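N-terminal cyanobactin protease (Planktothrix agardhii NIES-596, PDB 4H6W) is a subtilisin-like serine protease domain that probably cleaves the precursor peptide on the N-terminal side of the core sequence during maturation of the prenylagaramide cyanobactins. Local coordinates at residues A[136-139]-A[140-143]. Numbering follows the deposited sequence.
Sequences DTWL and EKAI
The first turns of helix 137-148, an amphipathic helix of the subtilisin-like protease domain that precedes strand 152-156 of the central parallel sheet, bring residues 136-139 against 140-143. Glu140 N donates to Asp136 O at 3.2 Å, in the carbonyl plane, and opens the series of i to i+4 bonds. Lys141 N follows with Thr137 O, then Ala142 N with Trp138 O and Ile143 N with Leu139 O. Asp136 is the N-cap: its CG lies anti to the backbone N (chi1 -172°), and OD1 accepts from Trp138 N at 2.9 Å through its anti lone pair. The same residue thus binds the helix start twice, by carboxylate and by carbonyl.

On the outer side, Lys141 runs along one face of the indole of Trp138. Its CD comes obliquely to the six-membered ring, 3.8 Å from CZ3, and its CE lies over that face near the rim, before a bend at chi4 (-83°) turns NZ away. Lys141 CG also rests against Thr137 O at 3.2 Å. Glu140, its CG beside the backbone N (chi1 -63°) and its chain extended beyond, reaches back along the first turn, where OE1 approaches Thr137 CA at 3.6 Å and CB slightly farther off.

The other side, with Leu139, Ala142 and Ile143, is buried and largely apolar. Leu139 reaches Leu107 and Gln104 of helix 104-116 as well as Leu171, which Ile143 also touches. Within the helix, Ala142 CB sits 3.3 Å from Leu139 O. Chemically, the contact divides by side: main-chain bonds and the Asp136 cap pair the carbonyls of Asp136 to Leu139 and the N-H of Trp138, the aliphatic part of Lys141 packs on the indole by van der Waals contact, and the carboxylates of Asp136 and Glu140 near the N-terminus probably interact favourably with the helix dipole.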
loop_
_atom_site.group_PDB
_atom_site.type_symbol
_atom_site.label_atom_id
_atom_site.label_comp_id
_atom_site.label_asym_id
_atom_site.label_seq_id
_atom_site.Cartn_x
_atom_site.Cartn_y
_atom_site.Cartn_z
ATOM N N ASP A 136 -0.461 16.633 13.122
ATOM C CA ASP A 136 0.683 16.768 14.021
ATOM C C ASP A 136 1.953 17.110 13.243
ATOM O O ASP A 136 2.267 16.458 12.247
ATOM C CB ASP A 136 0.857 15.429 14.739
ATOM C CG ASP A 136 1.887 15.470 15.854
ATOM O OD1 ASP A 136 3.033 15.937 15.631
ATOM O OD2 ASP A 136 1.554 14.986 16.958
ATOM N N THR A 137 2.698 18.117 13.686
ATOM C CA THR A 137 3.840 18.571 12.894
ATOM C C THR A 137 4.959 17.530 12.755
ATOM O O THR A 137 5.709 17.563 11.773
ATOM C CB THR A 137 4.395 19.966 13.322
ATOM O OG1 THR A 137 5.484 19.823 14.245
ATOM C CG2 THR A 137 3.315 20.832 13.919
ATOM N N TRP A 138 5.069 16.610 13.718
ATOM C CA TRP A 138 6.067 15.539 13.624
ATOM C C TRP A 138 5.723 14.548 12.513
ATOM O O TRP A 138 6.611 14.013 11.842
ATOM C CB TRP A 138 6.305 14.829 14.965
ATOM C CG TRP A 138 7.196 15.625 15.881
ATOM C CD1 TRP A 138 6.854 16.181 17.091
ATOM C CD2 TRP A 138 8.566 15.992 15.647
ATOM N NE1 TRP A 138 7.932 16.854 17.622
ATOM C CE2 TRP A 138 8.992 16.755 16.761
ATOM C CE3 TRP A 138 9.475 15.744 14.608
ATOM C CZ2 TRP A 138 10.288 17.272 16.864
ATOM C CZ3 TRP A 138 10.764 16.257 14.711
ATOM C CH2 TRP A 138 11.157 17.014 15.833
ATOM N N LEU A 139 4.431 14.333 12.298
ATOM C CA LEU A 139 3.988 13.543 11.164
ATOM C C LEU A 139 4.338 14.247 9.861
ATOM O O LEU A 139 4.880 13.617 8.950
ATOM C CB LEU A 139 2.490 13.244 11.242
ATOM C CG LEU A 139 1.962 12.246 10.201
ATOM C CD1 LEU A 139 2.757 10.939 10.222
ATOM C CD2 LEU A 139 0.470 11.985 10.411
ATOM N N GLU A 140 4.041 15.546 9.781
ATOM C CA GLU A 140 4.359 16.345 8.589
ATOM C C GLU A 140 5.845 16.274 8.220
ATOM O O GLU A 140 6.178 16.141 7.047
ATOM C CB GLU A 140 3.933 17.796 8.772
ATOM C CG GLU A 140 2.436 17.995 8.947
ATOM C CD GLU A 140 2.065 19.465 9.104
ATOM O OE1 GLU A 140 2.791 20.204 9.817
ATOM O OE2 GLU A 140 1.047 19.888 8.516
ATOM N N LYS A 141 6.709 16.350 9.238
ATOM C CA LYS A 141 8.158 16.206 9.109
ATOM C C LYS A 141 8.597 14.815 8.659
ATOM O O LYS A 141 9.586 14.676 7.942
ATOM C CB LYS A 141 8.854 16.539 10.438
ATOM C CG LYS A 141 8.751 17.997 10.866
ATOM C CD LYS A 141 9.937 18.406 11.720
ATOM C CE LYS A 141 9.672 19.714 12.453
ATOM N NZ LYS A 141 9.935 20.925 11.623
ATOM N N ALA A 142 7.886 13.787 9.110
ATOM C CA ALA A 142 8.144 12.411 8.664
ATOM C C ALA A 142 7.923 12.273 7.149
ATOM O O ALA A 142 8.736 11.671 6.448
ATOM C CB ALA A 142 7.266 11.427 9.434
ATOM N N ILE A 143 6.830 12.860 6.656
ATOM C CA ILE A 143 6.526 12.891 5.233
ATOM C C ILE A 143 7.567 13.740 4.484
ATOM O O ILE A 143 7.966 13.413 3.357
ATOM C CB ILE A 143 5.101 13.441 4.985
ATOM C CG1 ILE A 143 4.046 12.685 5.824
ATOM C CG2 ILE A 143 4.763 13.449 3.496
ATOM C CD1 ILE A 143 4.021 11.175 5.622
#